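Local coordinates for protein 3,4-dihydroxy-2-butanone 4-phosphate synthase (Acinetobacter baumannii, PDB 6MNZ) that probably converts D-ribulose 5-phosphate to formate and 3,4-dihydroxy-2-butanone 4-phosphate in riboflavin biosynthesis, using magnesium or manganese, at residues A237-E242 with R335-E340; L195-M200 with S355-E360; A11-G16 with C148-L153; V137-G142 with N231-L236; M18-D23 with I180-H185. One frame throughout, in Å; residues are numbered along the deposited sequence.

Contact 1. Residues A237-E242 with R335-E340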
# COMPACT_ATOMS: atom_id res chain seq x y z
N ALA A 237 14.11 3.12 18.30
CA ALA A 237 14.29 3.93 19.50
C ALA A 237 15.68 4.55 19.46
O ALA A 237 16.67 3.83 19.39
CB ALA A 237 14.09 3.10 20.77
N LEU A 238 15.72 5.87 19.27
CA LEU A 238 16.97 6.63 19.33
C LEU A 238 17.25 7.02 20.77
O LEU A 238 16.44 7.70 21.41
CB LEU A 238 16.88 7.87 18.44
CG LEU A 238 17.08 7.62 16.94
CD1 LEU A 238 15.87 6.90 16.36
CD2 LEU A 238 17.32 8.93 16.21
N VAL A 239 18.37 6.54 21.31
CA VAL A 239 18.74 6.75 22.71
C VAL A 239 20.01 7.58 22.76
O VAL A 239 20.92 7.39 21.93
CB VAL A 239 18.93 5.41 23.46
CG1 VAL A 239 19.27 5.67 24.92
CG2 VAL A 239 17.67 4.56 23.34
N LYS A 240 20.06 8.53 23.68
CA LYS A 240 21.29 9.22 24.05
C LYS A 240 21.46 9.12 25.56
O LYS A 240 20.63 9.62 26.32
CB LYS A 240 21.25 10.69 23.61
CG LYS A 240 22.47 11.51 24.04
CD LYS A 240 23.73 11.09 23.30
CE LYS A 240 24.99 11.44 24.09
NZ LYS A 240 26.07 11.96 23.22
N GLY A 241 22.60 8.58 25.98
CA GLY A 241 22.86 8.32 27.38
C GLY A 241 22.54 6.89 27.77
O GLY A 241 22.52 5.97 26.95
N GLU A 242 22.26 6.72 29.06
CA GLU A 242 21.88 5.43 29.63
C GLU A 242 20.60 5.60 30.43
O GLU A 242 20.64 5.99 31.60
CB GLU A 242 22.99 4.86 30.51
CG GLU A 242 24.26 4.50 29.75
CD GLU A 242 25.21 5.68 29.60
OE1 GLU A 242 24.90 6.77 30.12
OE2 GLU A 242 26.29 5.50 29.00
N ARG A 335 10.34 0.50 28.58
CA ARG A 335 10.69 -0.44 29.63
C ARG A 335 11.88 -1.30 29.22
O ARG A 335 12.77 -1.57 30.04
CB ARG A 335 9.50 -1.33 29.98
CG ARG A 335 9.82 -2.38 31.03
CD ARG A 335 8.56 -2.97 31.63
NE ARG A 335 7.85 -3.82 30.68
CZ ARG A 335 6.56 -3.70 30.36
NH1 ARG A 335 5.80 -2.78 30.94
NH2 ARG A 335 6.03 -4.53 29.48
N ASP A 336 11.88 -1.80 27.98
CA ASP A 336 13.00 -2.61 27.52
C ASP A 336 14.30 -1.83 27.56
O ASP A 336 15.36 -2.40 27.84
CB ASP A 336 12.73 -3.11 26.10
CG ASP A 336 13.90 -3.87 25.51
OD1 ASP A 336 14.08 -5.05 25.86
OD2 ASP A 336 14.63 -3.29 24.68
N LEU A 337 14.24 -0.52 27.34
CA LEU A 337 15.41 0.34 27.49
C LEU A 337 15.73 0.66 28.94
O LEU A 337 16.80 1.22 29.21
CB LEU A 337 15.20 1.64 26.71
CG LEU A 337 15.06 1.47 25.19
CD1 LEU A 337 14.52 2.74 24.55
CD2 LEU A 337 16.39 1.08 24.57
N GLY A 338 14.88 0.27 29.88
CA GLY A 338 15.14 0.53 31.28
C GLY A 338 14.68 1.88 31.77
O GLY A 338 15.26 2.42 32.72
N VAL A 339 13.67 2.47 31.13
CA VAL A 339 13.13 3.75 31.56
C VAL A 339 12.17 3.53 32.72
O VAL A 339 11.38 2.58 32.72
CB VAL A 339 12.43 4.45 30.38
CG1 VAL A 339 11.88 5.80 30.81
CG2 VAL A 339 13.40 4.62 29.22
N GLU A 340 12.28 4.38 33.74
CA GLU A 340 11.44 4.29 34.93
C GLU A 340 10.82 5.62 35.34
O GLU A 340 9.77 5.60 36.00
CB GLU A 340 12.25 3.74 36.11
CG GLU A 340 11.39 3.25 37.28
CD GLU A 340 12.22 2.80 38.47
OE1 GLU A 340 11.68 2.79 39.60
OE2 GLU A 340 13.41 2.47 38.28
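Leu-337, where helix 320-336 runs out, reaches to two residues of strand 235-239, Ala-237 and Val-239. All three are buried. Its CB points at the strand but stays back from it. CG lies beside the backbone N and anti to the carbonyl carbon (chi1 -63°). The chain then forks, and the two methyls make the contact. CD1 carries most of it. It sits 3.8 Å from Ala-237 CB and equally 3.8 Å from Val-239 CG2, so one methyl bridges two residues on the same side of the strand. Of the two strand residues, CD2 meets Val-239, with Leu-337 CD2 3.9 Å from Val-239 CG2. Val-239 and Leu-337 thus meet tip to tip. On Val-239 the touching branch is CG2, the methyl beside the backbone N.

This is helix-on-sheet packing within the GTP cyclohydrolase II-like part of the chain. Strand 235-239 lies inside a mixed sheet, between strands 220-228 and 290-292. Helix 320-336 covers the sheet face that bears Ala-237 and Val-239. Leu-337 also touches Tyr-224 and Tyr-226 of strand 220-228, and Ile-333, one turn earlier in the helix, also rests on Ala-237. Leu-238 points away from Leu-337 and packs on Leu-261 of the second subunit.

No hydrogen bond crosses between 237-242 and 335-340. Just past Leu-337 the helix closes with a Schellman motif. Gly-338 takes a positive phi of 86°, and its N bonds back to Arg-335 O at 2.8 Å. The chain leaves the helix there.

Contact 2. Residues L195-M200 with S355-E360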
# COMPACT_ATOMS: atom_id res chain seq x y z
N LEU A 195 -9.52 -3.87 25.35
CA LEU A 195 -8.79 -5.11 25.09
C LEU A 195 -7.40 -4.84 24.54
O LEU A 195 -6.45 -5.58 24.86
CB LEU A 195 -9.59 -5.99 24.13
CG LEU A 195 -9.06 -7.42 23.96
CD1 LEU A 195 -9.12 -8.19 25.27
CD2 LEU A 195 -9.84 -8.15 22.87
N ILE A 196 -7.26 -3.85 23.66
CA ILE A 196 -5.93 -3.41 23.23
C ILE A 196 -5.04 -3.18 24.45
O ILE A 196 -3.94 -3.72 24.56
CB ILE A 196 -6.03 -2.13 22.38
CG1 ILE A 196 -6.66 -2.45 21.03
CG2 ILE A 196 -4.64 -1.53 22.17
CD1 ILE A 196 -7.04 -1.24 20.22
N HIS A 197 -5.50 -2.33 25.37
CA HIS A 197 -4.67 -1.94 26.50
C HIS A 197 -4.38 -3.13 27.41
O HIS A 197 -3.26 -3.27 27.89
CB HIS A 197 -5.36 -0.82 27.28
CG HIS A 197 -4.54 -0.28 28.40
ND1 HIS A 197 -3.34 0.37 28.20
CD2 HIS A 197 -4.75 -0.26 29.74
CE1 HIS A 197 -2.83 0.73 29.37
NE2 HIS A 197 -3.68 0.39 30.31
N TYR A 198 -5.33 -4.05 27.54
CA TYR A 198 -5.08 -5.26 28.32
C TYR A 198 -3.92 -6.06 27.72
O TYR A 198 -2.98 -6.42 28.43
CB TYR A 198 -6.34 -6.11 28.39
CG TYR A 198 -6.17 -7.37 29.21
CD1 TYR A 198 -6.49 -7.39 30.56
CD2 TYR A 198 -5.75 -8.55 28.62
CE1 TYR A 198 -6.29 -8.52 31.32
CE2 TYR A 198 -5.55 -9.69 29.37
CZ TYR A 198 -5.81 -9.67 30.73
OH TYR A 198 -5.58 -10.79 31.49
N ARG A 199 -4.00 -6.35 26.42
CA ARG A 199 -2.94 -7.11 25.77
C ARG A 199 -1.59 -6.43 25.92
O ARG A 199 -0.56 -7.09 26.07
CB ARG A 199 -3.27 -7.31 24.29
CG ARG A 199 -4.45 -8.23 24.03
CD ARG A 199 -4.43 -8.79 22.62
NE ARG A 199 -3.21 -9.55 22.36
CZ ARG A 199 -2.90 -10.10 21.18
NH1 ARG A 199 -3.71 -9.94 20.14
NH2 ARG A 199 -1.73 -10.69 21.02
N MET A 200 -1.56 -5.10 25.81
CA MET A 200 -0.31 -4.36 25.95
C MET A 200 0.22 -4.41 27.38
O MET A 200 1.43 -4.27 27.58
CB MET A 200 -0.50 -2.91 25.52
CG MET A 200 -0.85 -2.74 24.05
SD MET A 200 0.40 -3.41 22.93
CE MET A 200 0.26 -2.28 21.55
N SER A 355 -0.29 3.33 32.81
CA SER A 355 -1.13 2.56 33.72
C SER A 355 -0.63 1.16 34.08
O SER A 355 -1.01 0.63 35.13
CB SER A 355 -2.53 2.39 33.13
OG SER A 355 -3.31 1.55 33.97
N GLY A 356 0.38 0.66 33.38
CA GLY A 356 0.74 -0.74 33.53
C GLY A 356 2.24 -0.95 33.49
O GLY A 356 2.74 -2.00 33.91
N PHE A 357 2.94 0.16 33.32
CA PHE A 357 4.32 0.17 32.86
C PHE A 357 5.10 0.96 33.90
O PHE A 357 5.05 2.19 33.92
CB PHE A 357 4.43 0.78 31.46
CG PHE A 357 3.54 0.11 30.44
CD1 PHE A 357 2.18 0.37 30.42
CD2 PHE A 357 4.08 -0.72 29.47
CE1 PHE A 357 1.36 -0.26 29.50
CE2 PHE A 357 3.27 -1.27 28.49
CZ PHE A 357 1.91 -1.04 28.51
N ASN A 358 5.86 0.26 34.75
CA ASN A 358 7.04 0.88 35.32
C ASN A 358 6.70 2.12 36.13
O ASN A 358 7.19 3.19 35.77
CB ASN A 358 8.06 1.28 34.26
CG ASN A 358 8.85 0.10 33.72
OD1 ASN A 358 9.32 0.14 32.58
ND2 ASN A 358 9.20 -0.83 34.60
N LEU A 359 6.28 1.97 37.38
CA LEU A 359 5.33 2.84 38.07
C LEU A 359 5.32 4.29 37.58
O LEU A 359 5.45 4.50 36.37
CB LEU A 359 5.76 2.90 39.54
CG LEU A 359 7.22 3.44 39.51
CD1 LEU A 359 7.33 4.97 39.64
CD2 LEU A 359 8.12 2.77 40.53
N GLU A 360 4.67 5.17 38.34
CA GLU A 360 4.00 6.34 37.78
C GLU A 360 5.04 7.26 37.14
O GLU A 360 5.85 7.86 37.85
CB GLU A 360 3.25 7.09 38.89
CG GLU A 360 2.97 8.58 38.62
CD GLU A 360 2.38 9.29 39.83
OE1 GLU A 360 2.16 8.62 40.86
OE2 GLU A 360 2.32 10.54 39.82
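Phe-357 and His-197 have the most surface buried here, and Met-200 follows. Phe-357 comes from the loop 355-360 and places the end of its ring against helix 192-202. Its CZ lies 3.4 Å from Met-200 O, and the carbonyl oxygen approaches the ring obliquely. The same CZ is 4.3 Å from Met-200 CB, the apolar part of this pair. The rest of the Met-200 side chain leads away from the loop.

His-197 lies one turn earlier on the helix. Its CG is anti to the backbone N (chi1 -175°), which carries the imidazole out to the loop. Ser-355 CB meets the ring at its edge, 3.6 Å from His-197 NE2. Ser-355 OG also lies in the ring plane, at 3.9 Å from NE2. On the other ring, His-197 CE1 stands at the edge of Phe-357, 4.3 Å from CE1 of that residue. No hydrogen bond joins the two segments. Phe-357 also packs on Ala-331 and Arg-335 of helix 320-336.

The arrangement is a domain interface. Helix 192-202, which packs against helices 6-15 and 143-153 of the DHBP synthase part, meets a loop of the GTP cyclohydrolase II-like part, whose phenylalanine rests on it.

Contact 3. Residues A11-G16 with C148-L153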
# COMPACT_ATOMS: atom_id res chain seq x y z
N ALA A 11 -13.47 -14.27 30.92
CA ALA A 11 -13.95 -15.38 31.73
C ALA A 11 -15.30 -15.88 31.24
O ALA A 11 -15.56 -17.09 31.25
CB ALA A 11 -14.03 -14.96 33.20
N ASP A 12 -16.17 -14.97 30.80
CA ASP A 12 -17.46 -15.38 30.26
C ASP A 12 -17.30 -16.14 28.95
O ASP A 12 -17.96 -17.15 28.72
CB ASP A 12 -18.36 -14.16 30.07
CG ASP A 12 -19.10 -13.79 31.33
OD1 ASP A 12 -20.13 -13.09 31.23
OD2 ASP A 12 -18.73 -14.30 32.41
N ILE A 13 -16.33 -15.73 28.13
CA ILE A 13 -16.04 -16.46 26.90
C ILE A 13 -15.57 -17.87 27.23
O ILE A 13 -16.06 -18.85 26.66
CB ILE A 13 -15.00 -15.69 26.06
CG1 ILE A 13 -15.61 -14.41 25.49
CG2 ILE A 13 -14.48 -16.57 24.93
CD1 ILE A 13 -16.67 -14.62 24.42
N ARG A 14 -14.71 -18.00 28.24
CA ARG A 14 -14.33 -19.32 28.72
C ARG A 14 -15.55 -20.11 29.17
O ARG A 14 -15.61 -21.33 28.97
CB ARG A 14 -13.32 -19.17 29.87
CG ARG A 14 -13.24 -20.38 30.79
CD ARG A 14 -11.89 -20.42 31.51
NE ARG A 14 -10.83 -20.93 30.64
CZ ARG A 14 -10.50 -22.21 30.53
NH1 ARG A 14 -11.06 -23.12 31.31
NH2 ARG A 14 -9.58 -22.58 29.65
N ALA A 15 -16.50 -19.45 29.83
CA ALA A 15 -17.69 -20.12 30.32
C ALA A 15 -18.68 -20.46 29.21
O ALA A 15 -19.65 -21.18 29.47
CB ALA A 15 -18.39 -19.26 31.37
N GLY A 16 -18.49 -19.95 28.00
CA GLY A 16 -19.41 -20.21 26.91
C GLY A 16 -20.57 -19.25 26.79
O GLY A 16 -21.52 -19.54 26.05
N CYS A 148 -11.45 -13.05 17.93
CA CYS A 148 -10.41 -14.07 17.99
C CYS A 148 -9.55 -13.91 19.23
O CYS A 148 -9.34 -14.87 19.98
CB CYS A 148 -9.55 -14.01 16.72
SG CYS A 148 -10.40 -14.54 15.22
N ASP A 149 -8.97 -12.72 19.42
CA ASP A 149 -8.06 -12.52 20.54
C ASP A 149 -8.75 -12.76 21.87
O ASP A 149 -8.18 -13.40 22.76
CB ASP A 149 -7.48 -11.10 20.49
CG ASP A 149 -6.54 -10.90 19.32
OD1 ASP A 149 -6.01 -11.90 18.80
OD2 ASP A 149 -6.35 -9.74 18.91
N LEU A 150 -10.04 -12.41 21.97
CA LEU A 150 -10.79 -12.68 23.18
C LEU A 150 -10.92 -14.18 23.42
O LEU A 150 -10.63 -14.67 24.52
CB LEU A 150 -12.17 -12.03 23.10
CG LEU A 150 -12.82 -11.68 24.44
CD1 LEU A 150 -12.03 -10.59 25.15
CD2 LEU A 150 -14.26 -11.24 24.23
N ALA A 151 -11.31 -14.93 22.39
CA ALA A 151 -11.40 -16.38 22.53
C ALA A 151 -10.04 -16.98 22.85
O ALA A 151 -9.95 -17.95 23.61
CB ALA A 151 -11.97 -16.99 21.25
N ARG A 152 -8.98 -16.42 22.28
CA ARG A 152 -7.63 -16.90 22.59
C ARG A 152 -7.31 -16.73 24.06
O ARG A 152 -6.80 -17.65 24.71
CB ARG A 152 -6.61 -16.16 21.72
CG ARG A 152 -5.17 -16.42 22.10
CD ARG A 152 -4.22 -15.68 21.17
NE ARG A 152 -4.22 -16.26 19.83
CZ ARG A 152 -4.80 -15.71 18.77
NH1 ARG A 152 -5.55 -14.62 18.89
NH2 ARG A 152 -4.68 -16.30 17.58
N LEU A 153 -7.73 -15.61 24.65
CA LEU A 153 -7.40 -15.33 26.04
C LEU A 153 -8.13 -16.25 27.01
O LEU A 153 -7.63 -16.50 28.11
CB LEU A 153 -7.71 -13.88 26.38
CG LEU A 153 -6.76 -12.83 25.80
CD1 LEU A 153 -7.32 -11.43 26.00
CD2 LEU A 153 -5.37 -12.95 26.42
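Apolar contacts join the two helices, and Ile-13 makes all of them from its side. Its CG1 branch lies beside the backbone N (chi1 -69°) and goes to Leu-150. Ile-13 CG1 is 3.7 Å from Leu-150 CD2 and 4.0 Å from Leu-150 CG. The two side chains cross at about a right angle. Leu-150 starts off to one side, but its CG is anti to the backbone N (chi1 -154°) and its end swings in. The second branch of Ile-13 rests on the helix backbone, with CG2 3.9 Å from Ala-151 CA and 4.5 Å from its CB. The small alanine lets the helices come close: the CA atoms of Ile-13 and Ala-151 are 6.4 Å apart.

Both helices belong to the DHBP synthase fold. Helix 6-15 leads into strand 19-22, and the predicted substrate site runs from loop 140-142 into the start of helix 143-153. The two helices touch the same strand, as Ile-13 and Leu-150 each also pack on Val-19.

No hydrogen bond crosses between the segments; polar bonds stay within each helix or go beyond. Arg-152 NH1 makes a salt bridge to Asp-149 OD1 at 2.8 Å. Asp-149 OD2 has a second charged partner in Arg-199 of helix 192-202. Arg-14 NH2 bonds to Ala-154 O, just past the second helix. Gly-16 ends the first helix in a Schellman motif, with its N 3.0 Å from Ile-13 O.

Contact 4. Residues V137-G142 with N231-L236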
# COMPACT_ATOMS: atom_id res chain seq x y z
N VAL A 137 -5.75 -7.79 17.56
CA VAL A 137 -6.24 -6.46 17.91
C VAL A 137 -5.06 -5.51 18.11
O VAL A 137 -5.24 -4.31 18.34
CB VAL A 137 -7.13 -6.52 19.16
CG1 VAL A 137 -7.52 -5.15 19.63
CG2 VAL A 137 -8.38 -7.34 18.88
N LEU A 138 -3.84 -6.03 17.93
CA LEU A 138 -2.67 -5.16 18.03
C LEU A 138 -2.64 -4.12 16.92
O LEU A 138 -1.97 -3.09 17.05
CB LEU A 138 -1.39 -5.99 17.98
CG LEU A 138 -1.15 -6.94 19.15
CD1 LEU A 138 0.06 -7.81 18.86
CD2 LEU A 138 -0.96 -6.16 20.45
N HIS A 139 -3.16 -4.47 15.74
CA HIS A 139 -2.98 -3.66 14.54
C HIS A 139 -4.29 -3.18 13.95
O HIS A 139 -4.47 -1.97 13.78
CB HIS A 139 -2.19 -4.46 13.50
CG HIS A 139 -0.97 -5.13 14.05
ND1 HIS A 139 0.07 -4.42 14.61
CD2 HIS A 139 -0.68 -6.44 14.25
CE1 HIS A 139 0.96 -5.26 15.11
NE2 HIS A 139 0.55 -6.49 14.86
N ARG A 140 -5.22 -4.08 13.67
CA ARG A 140 -6.59 -3.71 13.31
C ARG A 140 -7.48 -3.87 14.54
O ARG A 140 -7.66 -4.98 15.04
CB ARG A 140 -7.11 -4.57 12.16
CG ARG A 140 -8.33 -3.97 11.48
CD ARG A 140 -8.98 -4.96 10.53
NE ARG A 140 -10.26 -5.46 11.04
CZ ARG A 140 -11.33 -5.71 10.29
NH1 ARG A 140 -11.22 -5.73 8.97
NH2 ARG A 140 -12.41 -6.23 10.86
N ALA A 141 -8.13 -2.78 14.93
CA ALA A 141 -9.03 -2.79 16.08
C ALA A 141 -10.48 -3.02 15.65
O ALA A 141 -11.39 -2.28 16.03
CB ALA A 141 -8.90 -1.48 16.85
N GLY A 142 -10.71 -4.12 14.93
CA GLY A 142 -12.04 -4.52 14.54
C GLY A 142 -12.61 -5.60 15.43
O GLY A 142 -11.88 -6.35 16.08
N ASN A 231 3.70 -7.91 13.10
CA ASN A 231 4.66 -7.37 12.15
C ASN A 231 3.94 -6.72 10.97
O ASN A 231 4.04 -7.19 9.84
CB ASN A 231 5.60 -8.47 11.66
CG ASN A 231 6.57 -7.99 10.61
OD1 ASN A 231 7.65 -7.49 10.94
ND2 ASN A 231 6.13 -7.96 9.36
N PRO A 232 3.27 -5.58 11.19
CA PRO A 232 3.22 -4.53 10.16
C PRO A 232 4.34 -3.50 10.24
O PRO A 232 4.17 -2.40 9.72
CB PRO A 232 1.86 -3.86 10.42
CG PRO A 232 1.17 -4.70 11.47
CD PRO A 232 2.26 -5.36 12.23
N ASP A 233 5.40 -3.76 11.01
CA ASP A 233 6.16 -2.69 11.64
C ASP A 233 7.63 -3.10 11.67
O ASP A 233 7.95 -4.29 11.75
CB ASP A 233 5.65 -2.42 13.05
CG ASP A 233 5.37 -3.69 13.82
OD1 ASP A 233 6.27 -4.56 13.89
OD2 ASP A 233 4.29 -3.79 14.45
N ILE A 234 8.51 -2.10 11.64
CA ILE A 234 9.76 -2.13 12.37
C ILE A 234 9.88 -0.84 13.18
O ILE A 234 9.75 0.25 12.61
CB ILE A 234 10.96 -2.32 11.43
CG1 ILE A 234 12.27 -2.40 12.21
CG2 ILE A 234 10.97 -1.24 10.37
CD1 ILE A 234 12.51 -3.75 12.84
N HIS A 235 9.91 -0.96 14.50
CA HIS A 235 9.95 0.19 15.39
C HIS A 235 11.38 0.51 15.80
O HIS A 235 12.20 -0.38 16.03
CB HIS A 235 9.11 -0.07 16.64
CG HIS A 235 7.73 -0.59 16.36
ND1 HIS A 235 6.65 0.23 16.16
CD2 HIS A 235 7.25 -1.85 16.35
CE1 HIS A 235 5.59 -0.50 15.88
NE2 HIS A 235 5.91 -1.77 16.05
N LEU A 236 11.64 1.80 15.99
CA LEU A 236 12.97 2.28 16.35
C LEU A 236 12.94 3.00 17.69
O LEU A 236 11.89 3.50 18.13
CB LEU A 236 13.53 3.22 15.28
CG LEU A 236 13.68 2.61 13.89
CD1 LEU A 236 13.99 3.69 12.87
CD2 LEU A 236 14.75 1.54 13.89
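A proline-on-histidine CH-pi contact links the two domains here: Pro-232 of the loop before strand 235-239 lies on His-139, in the loop before helix 143-153. Pro-232 CD stands over one face of the imidazole. The modelled approach is too close to be exact. Leu-138 CB covers the opposite face, above its centre, so the ring is held between the two residues. His-139 CG lies beside the backbone N (chi1 -48°), which turns the ring to the proline. Asp-233 OD2 comes obliquely, 3.7 Å from His-139 CE1.

The next residues, Arg-140, Ala-141 and Gly-142, belong to the predicted D-ribulose 5-phosphate site. Beyond the two segments, a sulfate ion forms a salt bridge with Arg-140 NH2. Gly-142 is the N-cap of helix 143-153.

The polar end of His-139 has its own partner: NE2 bonds to Ile-229 O, which helps fix the rotation of the ring. Asp-233 OD2 is 4.3 Å from His-139 ND1, not in contact. Such a nearby carboxylate might stabilise positive charge on the imidazole, though the charge of the histidine is not seen.

Contact 5. Residues M18-D23 with I180-H185. With SO4 (sulfate ion), chain F.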
# COMPACT_ATOMS: atom_id res chain seq x y z
N MET A 18 -22.15 -15.20 26.12
CA MET A 18 -21.88 -14.12 25.19
C MET A 18 -21.33 -12.90 25.92
O MET A 18 -21.48 -12.75 27.13
CB MET A 18 -23.15 -13.73 24.43
CG MET A 18 -23.81 -14.88 23.70
SD MET A 18 -25.13 -14.34 22.60
CE MET A 18 -25.66 -15.90 21.91
N VAL A 19 -20.70 -12.02 25.15
CA VAL A 19 -20.25 -10.72 25.64
C VAL A 19 -20.38 -9.72 24.51
O VAL A 19 -20.33 -10.09 23.33
CB VAL A 19 -18.79 -10.78 26.16
CG1 VAL A 19 -18.68 -11.73 27.35
CG2 VAL A 19 -17.84 -11.20 25.05
N ILE A 20 -20.70 -8.48 24.86
CA ILE A 20 -20.84 -7.41 23.89
C ILE A 20 -19.51 -6.67 23.80
O ILE A 20 -18.89 -6.37 24.82
CB ILE A 20 -21.98 -6.45 24.27
CG1 ILE A 20 -23.32 -7.19 24.27
CG2 ILE A 20 -22.03 -5.28 23.31
CD1 ILE A 20 -24.44 -6.42 24.92
N LEU A 21 -19.05 -6.44 22.57
CA LEU A 21 -17.80 -5.73 22.32
C LEU A 21 -18.09 -4.55 21.42
O LEU A 21 -18.60 -4.71 20.30
CB LEU A 21 -16.76 -6.66 21.67
CG LEU A 21 -15.74 -7.29 22.63
CD1 LEU A 21 -14.89 -8.31 21.89
CD2 LEU A 21 -14.86 -6.24 23.28
N MET A 22 -17.70 -3.36 21.86
CA MET A 22 -17.78 -2.15 21.06
C MET A 22 -16.41 -1.82 20.50
O MET A 22 -15.40 -1.92 21.20
CB MET A 22 -18.30 -0.98 21.88
CG MET A 22 -19.70 -1.18 22.44
SD MET A 22 -20.29 0.26 23.35
CE MET A 22 -19.70 -0.12 25.00
N ASP A 23 -16.39 -1.33 19.26
CA ASP A 23 -15.20 -0.73 18.70
C ASP A 23 -15.23 0.78 18.94
O ASP A 23 -16.14 1.32 19.57
CB ASP A 23 -15.09 -1.04 17.21
CG ASP A 23 -16.13 -0.32 16.39
OD1 ASP A 23 -17.21 -0.01 16.93
OD2 ASP A 23 -15.76 0.18 15.30
N ILE A 180 -27.85 -0.58 27.88
CA ILE A 180 -29.17 -1.09 28.26
C ILE A 180 -29.29 -2.56 27.89
O ILE A 180 -29.74 -3.38 28.69
CB ILE A 180 -30.27 -0.25 27.59
CG1 ILE A 180 -30.16 1.22 28.02
CG2 ILE A 180 -31.65 -0.80 27.93
CD1 ILE A 180 -30.94 2.17 27.14
N PHE A 181 -29.01 -2.89 26.62
CA PHE A 181 -29.17 -4.26 26.16
C PHE A 181 -28.32 -5.22 26.98
O PHE A 181 -28.78 -6.32 27.33
CB PHE A 181 -28.81 -4.35 24.68
CG PHE A 181 -29.03 -5.70 24.08
CD1 PHE A 181 -28.01 -6.64 24.06
CD2 PHE A 181 -30.18 -5.97 23.36
CE1 PHE A 181 -28.21 -7.89 23.51
CE2 PHE A 181 -30.41 -7.23 22.84
CZ PHE A 181 -29.41 -8.18 22.89
N ALA A 182 -27.10 -4.81 27.34
CA ALA A 182 -26.22 -5.70 28.08
C ALA A 182 -26.85 -6.13 29.40
O ALA A 182 -26.74 -7.30 29.80
CB ALA A 182 -24.88 -5.00 28.34
N GLU A 183 -27.47 -5.19 30.12
CA GLU A 183 -28.01 -5.50 31.44
C GLU A 183 -29.37 -6.17 31.36
O GLU A 183 -29.76 -6.87 32.30
CB GLU A 183 -28.11 -4.22 32.27
CG GLU A 183 -28.22 -4.47 33.77
CD GLU A 183 -29.63 -4.30 34.29
OE1 GLU A 183 -30.27 -3.28 33.96
OE2 GLU A 183 -30.06 -5.13 35.12
N LYS A 184 -30.14 -5.89 30.31
CA LYS A 184 -31.44 -6.55 30.14
C LYS A 184 -31.29 -8.05 30.01
O LYS A 184 -32.20 -8.80 30.40
CB LYS A 184 -32.16 -5.97 28.93
CG LYS A 184 -33.53 -6.57 28.67
CD LYS A 184 -34.25 -5.85 27.53
CE LYS A 184 -35.65 -6.40 27.31
NZ LYS A 184 -36.29 -5.85 26.09
N HIS A 185 -30.19 -8.52 29.42
CA HIS A 185 -29.98 -9.93 29.15
C HIS A 185 -28.83 -10.53 29.94
O HIS A 185 -28.44 -11.68 29.70
CB HIS A 185 -29.75 -10.15 27.65
CG HIS A 185 -30.90 -9.72 26.79
ND1 HIS A 185 -31.81 -10.60 26.26
CD2 HIS A 185 -31.24 -8.50 26.31
CE1 HIS A 185 -32.70 -9.94 25.54
NE2 HIS A 185 -32.36 -8.67 25.53
S SO4 F . -35.01 -6.81 22.29
O1 SO4 F . -35.29 -8.13 21.73
O2 SO4 F . -33.86 -6.90 23.19
O3 SO4 F . -34.72 -5.88 21.20
O4 SO4 F . -36.18 -6.35 23.02
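Ile-20 points its long branch at helix 175-184, where Phe-181 and Ala-182 receive it. One atom does the touching. Ile-20 CD1 is 3.7 Å from Phe-181 CD1 and meets that ring at its edge, in the ring plane. The two side chains cross at a slant. The same CD1 is 3.7 Å from both CA and CB of Ala-182, so it fits between the helix backbone and the aromatic ring. Ile-20 CG1 lies beside the backbone N and CD1 extends from it (chi2 167°), which gives the branch its reach.

With CG anti to the backbone N (chi1 -176°), the Phe-181 ring reaches Ile-20 with its edge. His-185, one turn on, puts CD2 over the centre of one ring face, 3.8 Å above the plane. A sulfate, probably from the crystallisation liquor, sits beside this pair. His-185 NE2 bonds to sulfate O2 at 3.3 Å, with the oxygen near the ring plane and an angle at the hydrogen of 157°. The extended Lys-184 sends NZ to sulfate O4 at 3.1 Å, and His-51 also binds the ion.

Strand 19-22 pairs with strands 31-36 and 188-191, and Ala-182 also packs on Ile-189 of the latter. Helix 175-184 therefore packs on one face of the sheet and leads into strand 188-191. The arrangement is the helix-on-sheet layering of the alpha/beta DHBP synthase fold.

Overall arrangement
From the N terminus, helix 6-15 opens contact 3 and the next strand, 19-22, opens contact 5. Contact 3 closes at helix 143-153 and contact 5 at helix 175-184, so the two cross, and they meet at Val-19. Contact 4 opens at 137-142, inside both loops, and closes at 231-236 in the second domain; it crosses contacts 3 and 5. Contact 2 opens at helix 192-202, crosses contact 4 and closes last, at 355-360. Contact 1 is nested inside it, on the strand that contact 4 reaches. Contacts 3 and 5 lie within the first domain and contact 1 within the second. Contacts 2 and 4 tie the two together.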